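Local structure of putative pterin-4-alpha-carbinolamine dehydratase (Brucella melitensis, 3JST) at residues 28-33 with 71-76; 37-42 with 62-67; 51-56 with 86-91. The protein probably catalyses the dehydration of 4a-hydroxytetrahydrobiopterin to dihydrobiopterin, releasing water, as a pterin-4-alpha-carbinolamine dehydratase. One frame throughout, in Å; residues are numbered along the deposited sequence.

Contact 1. Residues 28-33 with 71-76. With EDO (1,2-ethanediol), chain C.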
ATOM      1  N   GLU A  28       2.119  10.898   7.317  1.00 14.47           N
ATOM      2  CA  GLU A  28       0.823  10.749   6.654  1.00 13.98           C
ATOM      3  C   GLU A  28       0.962   9.708   5.546  1.00 12.96           C
ATOM      4  O   GLU A  28       1.033  10.034   4.358  1.00 12.34           O
ATOM      5  CB  GLU A  28       0.335  12.089   6.100  1.00 14.16           C
ATOM      6  CG  GLU A  28       0.184  13.179   7.150  1.00 15.78           C
ATOM      7  CD  GLU A  28      -0.799  12.815   8.245  1.00 18.21           C
ATOM      8  OE1 GLU A  28      -1.873  12.253   7.930  1.00 21.31           O
ATOM      9  OE2 GLU A  28      -0.499  13.097   9.424  1.00 20.01           O
ATOM     10  N   ALA A  29       1.018   8.451   5.966  1.00 12.09           N
ATOM     11  CA  ALA A  29       1.235   7.331   5.066  1.00 11.65           C
ATOM     12  C   ALA A  29       0.844   6.035   5.773  1.00 11.29           C
ATOM     13  O   ALA A  29       0.773   5.987   7.009  1.00 11.15           O
ATOM     14  CB  ALA A  29       2.707   7.286   4.620  1.00 11.57           C
ATOM     15  N   ILE A  30       0.583   4.992   4.993  1.00 10.84           N
ATOM     16  CA  ILE A  30       0.277   3.675   5.559  1.00 10.73           C
ATOM     17  C   ILE A  30       1.278   2.645   5.060  1.00 10.76           C
ATOM     18  O   ILE A  30       1.879   2.813   3.993  1.00 10.90           O
ATOM     19  CB  ILE A  30      -1.175   3.226   5.251  1.00 10.79           C
ATOM     20  CG1 ILE A  30      -1.416   3.098   3.740  1.00 10.47           C
ATOM     21  CG2 ILE A  30      -2.167   4.208   5.879  1.00 10.36           C
ATOM     22  CD1 ILE A  30      -2.801   2.549   3.374  1.00 10.31           C
ATOM     23  N   THR A  31       1.464   1.582   5.835  1.00 10.82           N
ATOM     24  CA  THR A  31       2.510   0.619   5.544  1.00 10.74           C
ATOM     25  C   THR A  31       2.140  -0.808   5.948  1.00 10.85           C
ATOM     26  O   THR A  31       1.403  -1.028   6.909  1.00 10.42           O
ATOM     27  CB  THR A  31       3.852   1.039   6.216  1.00 10.77           C
ATOM     28  OG1 THR A  31       4.924   0.233   5.707  1.00 10.11           O
ATOM     29  CG2 THR A  31       3.778   0.914   7.743  1.00 10.85           C
ATOM     30  N   ARG A  32       2.632  -1.764   5.164  1.00 10.88           N
ATOM     31  CA  ARG A  32       2.608  -3.171   5.528  1.00 11.15           C
ATOM     32  C   ARG A  32       3.917  -3.831   5.091  1.00 11.22           C
ATOM     33  O   ARG A  32       4.472  -3.502   4.034  1.00 11.31           O
ATOM     34  CB  ARG A  32       1.426  -3.899   4.882  1.00 11.23           C
ATOM     35  CG  ARG A  32       1.397  -5.394   5.217  1.00 11.60           C
ATOM     36  CD  ARG A  32       0.123  -6.096   4.783  1.00 12.27           C
ATOM     37  NE  ARG A  32       0.177  -7.510   5.155  1.00 13.62           N
ATOM     38  CZ  ARG A  32      -0.639  -8.464   4.708  1.00 14.71           C
ATOM     39  NH1 ARG A  32      -0.473  -9.715   5.129  1.00 15.44           N
ATOM     40  NH2 ARG A  32      -1.619  -8.187   3.850  1.00 14.80           N
ATOM     41  N   SER A  33       4.398  -4.751   5.916  1.00 11.35           N
ATOM     42  CA  SER A  33       5.525  -5.600   5.581  1.00 11.56           C
ATOM     43  C   SER A  33       4.986  -6.970   5.206  1.00 11.65           C
ATOM     44  O   SER A  33       4.384  -7.660   6.037  1.00 11.48           O
ATOM     45  CB  SER A  33       6.479  -5.720   6.770  1.00 11.73           C
ATOM     46  OG  SER A  33       7.067  -4.466   7.063  1.00 12.12           O
ATOM     47  N   VAL A  71       6.063  -2.086   2.071  1.00  9.85           N
ATOM     48  CA  VAL A  71       5.367  -1.096   1.257  1.00  9.76           C
ATOM     49  C   VAL A  71       4.896   0.080   2.109  1.00  9.88           C
ATOM     50  O   VAL A  71       4.317  -0.120   3.181  1.00  9.84           O
ATOM     51  CB  VAL A  71       4.136  -1.720   0.563  1.00  9.76           C
ATOM     52  CG1 VAL A  71       3.465  -0.706  -0.359  1.00  9.62           C
ATOM     53  CG2 VAL A  71       4.532  -2.978  -0.207  1.00  9.72           C
ATOM     54  N   THR A  72       5.161   1.294   1.627  1.00  9.65           N
ATOM     55  CA  THR A  72       4.604   2.524   2.190  1.00  9.85           C
ATOM     56  C   THR A  72       3.824   3.267   1.103  1.00  9.77           C
ATOM     57  O   THR A  72       4.320   3.448  -0.017  1.00  9.82           O
ATOM     58  CB  THR A  72       5.708   3.452   2.735  1.00 10.08           C
ATOM     59  OG1 THR A  72       6.394   2.798   3.809  1.00 10.12           O
ATOM     60  CG2 THR A  72       5.121   4.768   3.243  1.00 10.00           C
ATOM     61  N   LEU A  73       2.610   3.697   1.440  1.00  9.81           N
ATOM     62  CA  LEU A  73       1.728   4.374   0.492  1.00  9.68           C
ATOM     63  C   LEU A  73       1.301   5.741   1.013  1.00  9.90           C
ATOM     64  O   LEU A  73       0.845   5.869   2.148  1.00  9.64           O
ATOM     65  CB  LEU A  73       0.482   3.528   0.223  1.00  9.49           C
ATOM     66  CG  LEU A  73       0.686   2.105  -0.313  1.00  9.40           C
ATOM     67  CD1 LEU A  73      -0.650   1.369  -0.364  1.00  8.16           C
ATOM     68  CD2 LEU A  73       1.360   2.105  -1.680  1.00  8.31           C
ATOM     69  N   ALA A  74       1.466   6.751   0.163  1.00 10.21           N
ATOM     70  CA  ALA A  74       0.914   8.087   0.373  1.00 10.44           C
ATOM     71  C   ALA A  74       0.709   8.711  -1.007  1.00 10.72           C
ATOM     72  O   ALA A  74       1.288   8.245  -1.990  1.00 10.59           O
ATOM     73  CB  ALA A  74       1.860   8.942   1.209  1.00 10.23           C
ATOM     74  N   THR A  75      -0.110   9.756  -1.073  1.00 11.10           N
ATOM     75  CA  THR A  75      -0.432  10.428  -2.328  1.00 11.25           C
ATOM     76  C   THR A  75       0.263  11.780  -2.352  1.00 11.95           C
ATOM     77  O   THR A  75      -0.102  12.687  -1.608  1.00 11.68           O
ATOM     78  CB  THR A  75      -1.950  10.613  -2.480  1.00 11.18           C
ATOM     79  OG1 THR A  75      -2.593   9.339  -2.368  1.00  9.98           O
ATOM     80  CG2 THR A  75      -2.299  11.251  -3.835  1.00 11.08           C
ATOM     81  N   HIS A  76       1.265  11.903  -3.217  1.00 12.88           N
ATOM     82  CA  HIS A  76       2.126  13.080  -3.260  1.00 13.68           C
ATOM     83  C   HIS A  76       1.343  14.356  -3.548  1.00 13.34           C
ATOM     84  O   HIS A  76       1.476  15.354  -2.827  1.00 13.24           O
ATOM     85  CB  HIS A  76       3.229  12.885  -4.314  1.00 14.33           C
ATOM     86  CG  HIS A  76       4.096  14.088  -4.507  1.00 16.79           C
ATOM     87  ND1 HIS A  76       3.850  15.035  -5.481  1.00 19.67           N
ATOM     88  CD2 HIS A  76       5.199  14.508  -3.843  1.00 19.16           C
ATOM     89  CE1 HIS A  76       4.767  15.984  -5.410  1.00 19.95           C
ATOM     90  NE2 HIS A  76       5.598  15.688  -4.426  1.00 20.30           N
TER
HETATM   91  C1  EDO C  98       9.263   2.157   2.136  1.00 42.67           C
HETATM   92  O1  EDO C  98      10.650   2.199   2.487  1.00 43.53           O
HETATM   93  C2  EDO C  98       8.717   0.757   2.354  1.00 42.01           C
HETATM   94  O2  EDO C  98       8.127   0.670   3.652  1.00 41.61           O

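Contact 2. Residues 37-42 with 62-67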
ATOM      1  N   LYS A  37       7.210 -16.818   0.908  1.00 11.42           N
ATOM      2  CA  LYS A  37       8.023 -18.003   1.155  1.00 11.48           C
ATOM      3  C   LYS A  37       9.390 -17.928   0.475  1.00 11.00           C
ATOM      4  O   LYS A  37      10.345 -18.548   0.943  1.00 11.17           O
ATOM      5  CB  LYS A  37       7.277 -19.290   0.768  1.00 12.00           C
ATOM      6  CG  LYS A  37       7.001 -19.490  -0.718  1.00 13.64           C
ATOM      7  CD  LYS A  37       6.562 -20.937  -0.978  1.00 15.49           C
ATOM      8  CE  LYS A  37       5.708 -21.066  -2.232  1.00 16.73           C
ATOM      9  NZ  LYS A  37       4.419 -20.322  -2.097  1.00 17.84           N
ATOM     10  N   ASP A  38       9.489 -17.167  -0.614  1.00 10.40           N
ATOM     11  CA  ASP A  38      10.756 -17.011  -1.334  1.00  9.85           C
ATOM     12  C   ASP A  38      10.774 -15.741  -2.186  1.00  9.41           C
ATOM     13  O   ASP A  38       9.795 -14.990  -2.217  1.00  9.30           O
ATOM     14  CB  ASP A  38      11.046 -18.258  -2.193  1.00 10.01           C
ATOM     15  CG  ASP A  38       9.901 -18.623  -3.142  1.00  9.91           C
ATOM     16  OD1 ASP A  38       9.045 -17.771  -3.470  1.00  9.21           O
ATOM     17  OD2 ASP A  38       9.864 -19.789  -3.570  1.00 11.23           O
ATOM     18  N   PHE A  39      11.888 -15.494  -2.868  1.00  8.89           N
ATOM     19  CA  PHE A  39      11.995 -14.334  -3.749  1.00  8.74           C
ATOM     20  C   PHE A  39      11.016 -14.413  -4.921  1.00  8.56           C
ATOM     21  O   PHE A  39      10.372 -13.420  -5.257  1.00  8.40           O
ATOM     22  CB  PHE A  39      13.426 -14.164  -4.270  1.00  8.92           C
ATOM     23  CG  PHE A  39      13.569 -13.072  -5.287  1.00  8.72           C
ATOM     24  CD1 PHE A  39      13.538 -11.737  -4.899  1.00  9.12           C
ATOM     25  CD2 PHE A  39      13.716 -13.376  -6.636  1.00  8.60           C
ATOM     26  CE1 PHE A  39      13.657 -10.721  -5.841  1.00  8.64           C
ATOM     27  CE2 PHE A  39      13.841 -12.372  -7.581  1.00  8.36           C
ATOM     28  CZ  PHE A  39      13.806 -11.042  -7.185  1.00  9.03           C
ATOM     29  N   SER A  40      10.905 -15.587  -5.537  1.00  8.40           N
ATOM     30  CA  SER A  40      10.035 -15.767  -6.705  1.00  8.49           C
ATOM     31  C   SER A  40       8.603 -15.303  -6.419  1.00  8.39           C
ATOM     32  O   SER A  40       8.012 -14.580  -7.216  1.00  8.10           O
ATOM     33  CB  SER A  40      10.053 -17.235  -7.173  1.00  8.63           C
ATOM     34  OG  SER A  40       9.127 -17.456  -8.226  1.00  8.98           O
ATOM     35  N   THR A  41       8.067 -15.708  -5.271  1.00  8.42           N
ATOM     36  CA  THR A  41       6.714 -15.338  -4.865  1.00  8.68           C
ATOM     37  C   THR A  41       6.614 -13.836  -4.590  1.00  8.53           C
ATOM     38  O   THR A  41       5.653 -13.191  -5.008  1.00  8.19           O
ATOM     39  CB  THR A  41       6.263 -16.144  -3.622  1.00  8.62           C
ATOM     40  OG1 THR A  41       6.456 -17.541  -3.873  1.00 10.05           O
ATOM     41  CG2 THR A  41       4.788 -15.900  -3.305  1.00  9.25           C
ATOM     42  N   ALA A  42       7.615 -13.287  -3.898  1.00  8.40           N
ATOM     43  CA  ALA A  42       7.693 -11.846  -3.655  1.00  8.55           C
ATOM     44  C   ALA A  42       7.740 -11.055  -4.961  1.00  8.69           C
ATOM     45  O   ALA A  42       7.097 -10.012  -5.084  1.00  8.57           O
ATOM     46  CB  ALA A  42       8.914 -11.511  -2.801  1.00  8.60           C
ATOM     47  N   TRP A  62       8.501   1.191  -1.972  1.00 10.71           N
ATOM     48  CA  TRP A  62       8.663  -0.184  -1.505  1.00  9.95           C
ATOM     49  C   TRP A  62      10.087  -0.720  -1.548  1.00  9.56           C
ATOM     50  O   TRP A  62      10.896  -0.324  -2.380  1.00  8.75           O
ATOM     51  CB  TRP A  62       7.676  -1.145  -2.201  1.00 10.01           C
ATOM     52  CG  TRP A  62       7.686  -1.190  -3.704  1.00  9.29           C
ATOM     53  CD1 TRP A  62       8.439  -0.432  -4.564  1.00  9.50           C
ATOM     54  CD2 TRP A  62       6.857  -2.024  -4.532  1.00  9.57           C
ATOM     55  NE1 TRP A  62       8.142  -0.761  -5.867  1.00  9.51           N
ATOM     56  CE2 TRP A  62       7.174  -1.732  -5.875  1.00  9.11           C
ATOM     57  CE3 TRP A  62       5.882  -2.999  -4.264  1.00  9.52           C
ATOM     58  CZ2 TRP A  62       6.554  -2.379  -6.950  1.00 10.22           C
ATOM     59  CZ3 TRP A  62       5.263  -3.641  -5.334  1.00 10.13           C
ATOM     60  CH2 TRP A  62       5.605  -3.327  -6.661  1.00 10.11           C
ATOM     61  N   PHE A  63      10.364  -1.613  -0.600  1.00  9.25           N
ATOM     62  CA  PHE A  63      11.682  -2.195  -0.392  1.00  8.99           C
ATOM     63  C   PHE A  63      11.523  -3.702  -0.469  1.00  8.58           C
ATOM     64  O   PHE A  63      10.567  -4.250   0.088  1.00  8.45           O
ATOM     65  CB  PHE A  63      12.213  -1.791   0.992  1.00  8.91           C
ATOM     66  CG  PHE A  63      13.459  -2.532   1.417  1.00  9.84           C
ATOM     67  CD1 PHE A  63      14.716  -2.096   1.018  1.00 10.39           C
ATOM     68  CD2 PHE A  63      13.373  -3.664   2.227  1.00 10.75           C
ATOM     69  CE1 PHE A  63      15.865  -2.778   1.414  1.00 10.89           C
ATOM     70  CE2 PHE A  63      14.518  -4.349   2.630  1.00 10.72           C
ATOM     71  CZ  PHE A  63      15.764  -3.907   2.224  1.00 10.95           C
ATOM     72  N   ASN A  64      12.451  -4.364  -1.155  1.00  7.94           N
ATOM     73  CA  ASN A  64      12.478  -5.827  -1.213  1.00  7.62           C
ATOM     74  C   ASN A  64      13.860  -6.356  -0.842  1.00  7.37           C
ATOM     75  O   ASN A  64      14.880  -5.774  -1.210  1.00  7.11           O
ATOM     76  CB  ASN A  64      12.046  -6.317  -2.604  1.00  7.28           C
ATOM     77  CG  ASN A  64      12.412  -7.772  -2.868  1.00  6.81           C
ATOM     78  OD1 ASN A  64      13.273  -8.053  -3.696  1.00  5.57           O
ATOM     79  ND2 ASN A  64      11.763  -8.699  -2.164  1.00  6.60           N
ATOM     80  N   ALA A  65      13.871  -7.441  -0.077  1.00  7.31           N
ATOM     81  CA  ALA A  65      15.083  -8.182   0.244  1.00  7.34           C
ATOM     82  C   ALA A  65      14.700  -9.656   0.290  1.00  7.52           C
ATOM     83  O   ALA A  65      14.046 -10.095   1.229  1.00  6.99           O
ATOM     84  CB  ALA A  65      15.654  -7.735   1.582  1.00  7.43           C
ATOM     85  N   TYR A  66      15.079 -10.397  -0.749  1.00  7.76           N
ATOM     86  CA  TYR A  66      14.677 -11.795  -0.919  1.00  8.09           C
ATOM     87  C   TYR A  66      13.148 -11.950  -0.807  1.00  8.19           C
ATOM     88  O   TYR A  66      12.426 -11.522  -1.708  1.00  7.67           O
ATOM     89  CB  TYR A  66      15.455 -12.713   0.046  1.00  8.39           C
ATOM     90  CG  TYR A  66      15.228 -14.197  -0.197  1.00  9.39           C
ATOM     91  CD1 TYR A  66      15.564 -14.776  -1.415  1.00 10.67           C
ATOM     92  CD2 TYR A  66      14.674 -15.015   0.785  1.00 10.82           C
ATOM     93  CE1 TYR A  66      15.346 -16.123  -1.657  1.00 11.49           C
ATOM     94  CE2 TYR A  66      14.456 -16.371   0.553  1.00 11.58           C
ATOM     95  CZ  TYR A  66      14.795 -16.917  -0.669  1.00 11.99           C
ATOM     96  OH  TYR A  66      14.592 -18.259  -0.911  1.00 13.47           O
ATOM     97  N   ASN A  67      12.650 -12.501   0.300  1.00  8.50           N
ATOM     98  CA  ASN A  67      11.221 -12.810   0.424  1.00  9.18           C
ATOM     99  C   ASN A  67      10.390 -11.746   1.147  1.00  9.55           C
ATOM    100  O   ASN A  67       9.180 -11.926   1.339  1.00  9.65           O
ATOM    101  CB  ASN A  67      11.036 -14.167   1.110  1.00  9.34           C
ATOM    102  CG  ASN A  67      11.564 -14.185   2.536  1.00  9.59           C
ATOM    103  OD1 ASN A  67      12.420 -13.380   2.909  1.00  8.99           O
ATOM    104  ND2 ASN A  67      11.059 -15.115   3.337  1.00 11.11           N
TER

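Contact 3. Residues 51-56 with 86-91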
ATOM      1  N   LEU A  51       1.631  -3.636 -12.166  1.00  7.14           N
ATOM      2  CA  LEU A  51       0.550  -3.496 -13.143  1.00  7.19           C
ATOM      3  C   LEU A  51      -0.506  -2.528 -12.643  1.00  7.16           C
ATOM      4  O   LEU A  51      -0.920  -1.625 -13.363  1.00  7.19           O
ATOM      5  CB  LEU A  51      -0.126  -4.839 -13.411  1.00  7.18           C
ATOM      6  CG  LEU A  51       0.666  -5.970 -14.063  1.00  7.48           C
ATOM      7  CD1 LEU A  51      -0.239  -7.187 -14.197  1.00  7.42           C
ATOM      8  CD2 LEU A  51       1.210  -5.546 -15.416  1.00  6.52           C
ATOM      9  N   TYR A  52      -0.945  -2.737 -11.405  1.00  7.73           N
ATOM     10  CA  TYR A  52      -1.992  -1.916 -10.807  1.00  8.03           C
ATOM     11  C   TYR A  52      -1.509  -0.486 -10.551  1.00  8.19           C
ATOM     12  O   TYR A  52      -2.288   0.460 -10.656  1.00  8.03           O
ATOM     13  CB  TYR A  52      -2.506  -2.564  -9.512  1.00  8.31           C
ATOM     14  CG  TYR A  52      -3.824  -2.004  -9.026  1.00  8.76           C
ATOM     15  CD1 TYR A  52      -4.978  -2.110  -9.796  1.00 10.04           C
ATOM     16  CD2 TYR A  52      -3.920  -1.379  -7.793  1.00  9.42           C
ATOM     17  CE1 TYR A  52      -6.195  -1.595  -9.348  1.00 10.33           C
ATOM     18  CE2 TYR A  52      -5.122  -0.863  -7.340  1.00  9.90           C
ATOM     19  CZ  TYR A  52      -6.255  -0.971  -8.118  1.00 10.28           C
ATOM     20  OH  TYR A  52      -7.448  -0.457  -7.653  1.00 11.19           O
ATOM     21  N   ALA A  53      -0.230  -0.323 -10.225  1.00  8.42           N
ATOM     22  CA  ALA A  53       0.337   1.014 -10.050  1.00  8.72           C
ATOM     23  C   ALA A  53       0.186   1.820 -11.340  1.00  9.12           C
ATOM     24  O   ALA A  53      -0.171   2.996 -11.312  1.00  8.87           O
ATOM     25  CB  ALA A  53       1.815   0.935  -9.637  1.00  8.67           C
ATOM     26  N   GLU A  54       0.445   1.176 -12.472  1.00  9.81           N
ATOM     27  CA  GLU A  54       0.305   1.828 -13.771  1.00 10.25           C
ATOM     28  C   GLU A  54      -1.154   1.985 -14.211  1.00 10.47           C
ATOM     29  O   GLU A  54      -1.486   2.944 -14.916  1.00 10.09           O
ATOM     30  CB  GLU A  54       1.132   1.096 -14.829  1.00 10.61           C
ATOM     31  CG  GLU A  54       2.606   1.414 -14.722  1.00 11.08           C
ATOM     32  CD  GLU A  54       2.927   2.818 -15.209  1.00 11.77           C
ATOM     33  OE1 GLU A  54       2.863   3.054 -16.434  1.00 12.34           O
ATOM     34  OE2 GLU A  54       3.246   3.681 -14.366  1.00 12.30           O
ATOM     35  N   LYS A  55      -2.020   1.063 -13.788  1.00 10.80           N
ATOM     36  CA  LYS A  55      -3.462   1.219 -14.005  1.00 11.25           C
ATOM     37  C   LYS A  55      -3.976   2.490 -13.318  1.00 11.19           C
ATOM     38  O   LYS A  55      -4.715   3.262 -13.918  1.00 11.03           O
ATOM     39  CB  LYS A  55      -4.244  -0.010 -13.515  1.00 11.40           C
ATOM     40  CG  LYS A  55      -5.767   0.066 -13.764  1.00 12.55           C
ATOM     41  CD  LYS A  55      -6.468  -1.236 -13.378  1.00 14.46           C
ATOM     42  CE  LYS A  55      -7.985  -1.154 -13.559  1.00 16.14           C
ATOM     43  NZ  LYS A  55      -8.390  -1.060 -14.999  1.00 17.95           N
ATOM     44  N   LEU A  56      -3.560   2.703 -12.071  1.00 11.33           N
ATOM     45  CA  LEU A  56      -3.978   3.868 -11.285  1.00 11.51           C
ATOM     46  C   LEU A  56      -3.106   5.114 -11.473  1.00 11.70           C
ATOM     47  O   LEU A  56      -3.484   6.198 -11.021  1.00 11.89           O
ATOM     48  CB  LEU A  56      -3.962   3.527  -9.793  1.00 11.57           C
ATOM     49  CG  LEU A  56      -4.918   2.468  -9.258  1.00 11.96           C
ATOM     50  CD1 LEU A  56      -4.766   2.403  -7.747  1.00 12.61           C
ATOM     51  CD2 LEU A  56      -6.357   2.772  -9.655  1.00 12.62           C
ATOM     52  N   ILE A  86      -5.677   3.560  -0.369  1.00  9.61           N
ATOM     53  CA  ILE A  86      -6.595   2.527   0.100  1.00  9.95           C
ATOM     54  C   ILE A  86      -6.826   1.476  -0.990  1.00 10.10           C
ATOM     55  O   ILE A  86      -6.815   0.286  -0.710  1.00 10.36           O
ATOM     56  CB  ILE A  86      -7.957   3.117   0.544  1.00  9.73           C
ATOM     57  CG1 ILE A  86      -7.772   4.217   1.607  1.00  9.82           C
ATOM     58  CG2 ILE A  86      -8.870   2.014   1.069  1.00  9.57           C
ATOM     59  CD1 ILE A  86      -6.827   3.865   2.758  1.00  9.61           C
ATOM     60  N   LYS A  87      -7.034   1.919  -2.226  1.00 10.46           N
ATOM     61  CA  LYS A  87      -7.221   0.997  -3.354  1.00 10.87           C
ATOM     62  C   LYS A  87      -5.996   0.105  -3.567  1.00 10.77           C
ATOM     63  O   LYS A  87      -6.124  -1.104  -3.797  1.00 10.58           O
ATOM     64  CB  LYS A  87      -7.537   1.768  -4.640  1.00 10.95           C
ATOM     65  CG  LYS A  87      -8.924   2.373  -4.662  1.00 12.23           C
ATOM     66  CD  LYS A  87      -9.176   3.192  -5.922  1.00 14.08           C
ATOM     67  CE  LYS A  87      -9.606   2.320  -7.079  1.00 15.86           C
ATOM     68  NZ  LYS A  87      -9.905   3.125  -8.301  1.00 18.17           N
ATOM     69  N   MET A  88      -4.812   0.705  -3.484  1.00 10.86           N
ATOM     70  CA  MET A  88      -3.569  -0.029  -3.684  1.00 11.21           C
ATOM     71  C   MET A  88      -3.348  -1.049  -2.566  1.00 11.10           C
ATOM     72  O   MET A  88      -3.009  -2.194  -2.835  1.00 11.02           O
ATOM     73  CB  MET A  88      -2.380   0.935  -3.781  1.00 11.28           C
ATOM     74  CG  MET A  88      -1.019   0.256  -3.928  1.00 12.16           C
ATOM     75  SD  MET A  88      -0.893  -0.821  -5.368  1.00 14.00           S
ATOM     76  CE  MET A  88      -0.561   0.392  -6.653  1.00 13.53           C
ATOM     77  N   ALA A  89      -3.549  -0.632  -1.318  1.00 11.02           N
ATOM     78  CA  ALA A  89      -3.411  -1.541  -0.179  1.00 11.30           C
ATOM     79  C   ALA A  89      -4.388  -2.714  -0.296  1.00 11.57           C
ATOM     80  O   ALA A  89      -4.021  -3.865  -0.057  1.00 11.21           O
ATOM     81  CB  ALA A  89      -3.627  -0.795   1.132  1.00 11.05           C
ATOM     82  N   ARG A  90      -5.626  -2.406  -0.673  1.00 11.82           N
ATOM     83  CA  ARG A  90      -6.651  -3.418  -0.903  1.00 12.30           C
ATOM     84  C   ARG A  90      -6.216  -4.423  -1.969  1.00 11.90           C
ATOM     85  O   ARG A  90      -6.324  -5.628  -1.754  1.00 11.60           O
ATOM     86  CB  ARG A  90      -7.971  -2.748  -1.310  1.00 12.72           C
ATOM     87  CG  ARG A  90      -9.111  -3.709  -1.635  1.00 14.87           C
ATOM     88  CD  ARG A  90     -10.386  -2.978  -2.069  1.00 16.10           C
ATOM     89  NE  ARG A  90     -10.790  -1.955  -1.108  1.00 17.51           N
ATOM     90  CZ  ARG A  90     -11.049  -0.675  -1.391  1.00 18.14           C
ATOM     91  NH1 ARG A  90     -10.966  -0.199  -2.633  1.00 18.64           N
ATOM     92  NH2 ARG A  90     -11.411   0.145  -0.410  1.00 17.73           N
ATOM     93  N   LYS A  91      -5.724  -3.921  -3.105  1.00 11.70           N
ATOM     94  CA  LYS A  91      -5.297  -4.779  -4.218  1.00 11.72           C
ATOM     95  C   LYS A  91      -4.099  -5.635  -3.829  1.00 11.44           C
ATOM     96  O   LYS A  91      -4.055  -6.826  -4.144  1.00 11.01           O
ATOM     97  CB  LYS A  91      -4.941  -3.948  -5.455  1.00 11.78           C
ATOM     98  CG  LYS A  91      -4.628  -4.779  -6.704  1.00 12.63           C
ATOM     99  CD  LYS A  91      -5.877  -5.475  -7.262  1.00 14.16           C
ATOM    100  CE  LYS A  91      -5.615  -6.025  -8.655  1.00 14.74           C
ATOM    101  NZ  LYS A  91      -6.812  -6.658  -9.263  1.00 14.91           N
TER
HETATM  102  O   HOH W   1      -8.273  -1.883  -5.159  1.00 16.14           O

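Contact 1. Residues 28-33 with 71-76
Thr-31 and Thr-72 face each other as a non-hydrogen-bonded pair in the antiparallel sheet of the pterin dehydratase fold, where strands 30-35 and 68-73 run side by side. Their short segments here lie at 167° to one another. The Ile-30 and Leu-73 pair and the Arg-32 and Val-71 pair, each joined by two backbone bonds, flank them, and Thr-31 adds a side-chain bond to this backbone ladder. Followed from its root, Thr-31 sets CB 3.3 Å from Val-71 O. With OG1 anti to the backbone N (chi1 -169°), Thr-31 OG1 then donates to Val-71 O over 2.6 Å, from a position 42° above the carbonyl plane. Arg-32 N meets Val-71 O in the plane at 3.1 Å, so two donors grip one oxygen. Thr-31 OG1 also passes 3.5 Å from Thr-72 OG1.

The other face carries Ile-30, Arg-32, Val-71 and Leu-73. Ile-30 CG1 packs against Leu-73 CB, and helix 8-16 touches Ile-30; the guanidinium of Arg-32 bonds to Asn-93 of helix 83-96. Beyond the last bridge, Ala-29 CB approaches Ala-74 CB at 3.9 Å and also touches Thr-72 CG2. On the threonine side, a 1,2-ethanediol, probably from the crystallisation liquor, shares a hydrogen bond of 2.7 Å between its O2 and Thr-72 OG1.

Contact 2. Residues 37-42 with 62-67
Phe-39 holds CG anti to the backbone N (chi1 174°), which sends its phenyl ring toward Asn-64 and Tyr-66 O, and Tyr-66 CG, likewise anti (chi1 -172°), leads the phenol ring over the backbone of Asp-38 and Phe-39. The start of helix 39-56 here passes the turn after strand 61-65. Phe-39 CB lies 3.6 Å from Tyr-66 CD1. It is not a stack of two rings: one face of the tyrosine ring lies against the backbone, with Phe-39 N over it toward the rim, while the hydroxyl reaches Asp-38 CB.

The phenyl ring turns its edge to oxygen atoms. Asn-64 OD1 lies in the ring plane, 3.4 Å from Phe-39 CE1, and Tyr-66 O lies near that plane beside CD1. The amide is positioned by its other end, for Asn-64 ND2 donates to Tyr-66 O over 2.9 Å and also to Arg-68 O, bracing the turn from within. Ala-42 CB lies 3.7 Å from Tyr-66 O.

Asp-38 is the N-cap of the helix. Asp-38 OD1 accepts from Thr-41 N at 2.9 Å and from Thr-41 OG1 at 2.6 Å, the two donors arriving from opposite faces of the carboxylate plane. Asn-67 CB packs against Asp-38 O, and its amide ND2 bonds to Phe-36 O. The whole contact thus joins the first turn of helix 39-56 to the hairpin turn between strands 61-65 and 68-73, with Ala-42 and Asn-64 both resting on Val-69 of the latter strand.

Contact 3. Residues 51-56 with 86-91
Tyr-52 projects its ring between its own helix and the neighbouring one, where Lys-91 meets it. The aliphatic part of the lysine lies over one face: Lys-91 CG stands 3.8 Å from the centroid of the Tyr-52 ring, only 19° off the normal, a CH-pi contact, and Lys-91 CB comes to 3.6 Å from Tyr-52 CE2. Leu-56 CG occupies the opposite face, toward the rim, so that the phenol is sandwiched between aliphatic groups from the two helices. Met-88 takes the edge. Met-88 SD lies in the plane of the Tyr-52 ring, 5.3 Å from its centroid, in a Met-aromatic contact.

Met-88 CG is anti to the backbone N (chi1 177°), but the chain then folds at chi2 and chi3, and Met-88 CE ends 3.6 Å from Ala-53 CA. Lys-87 crosses the tyrosine at about a right angle and brings CE to 3.6 Å from Tyr-52 OH; its NZ passes Leu-56 CD2. A water gives the phenol oxygen a polar link to the second helix: 3.0 Å from Tyr-52 OH, it donates to Lys-87 O at 2.7 Å.

The axes of the two short helical segments are 10.8 Å apart and nearly antiparallel, at 155°, a spacing bridged by the long side chains. Further out, helix 83-96 rests Met-88 and Ala-89 on Leu-73 of strand 68-73, and Ala-53 of helix 39-56 touches His-59 in the loop leading to strand 61-65.

The three contacts illustrate how a small alpha-beta chain closes on itself by shared elements. Contact 2 is nested within the loop closed by contact 1, and the two, with centres about 18 Å apart, meet through Val-71 CG2 and Trp-62 CB at 4.1 Å on neighbouring strands. Contact 3 lies nearer to contact 1, about 12 Å between centres, and continues its hydrophobic face: Leu-73 CD1 comes to 3.6 Å from Ala-89 N, and Ile-30 CD1 packs against Ala-89 CB and Ile-86 CD1. Contacts 2 and 3 use opposite ends of helix 39-56; their nearest atoms remain about 6 Å apart. The ethanediol lies on the Thr-31 and Thr-72 side of contact 1, away from the helix-packed side.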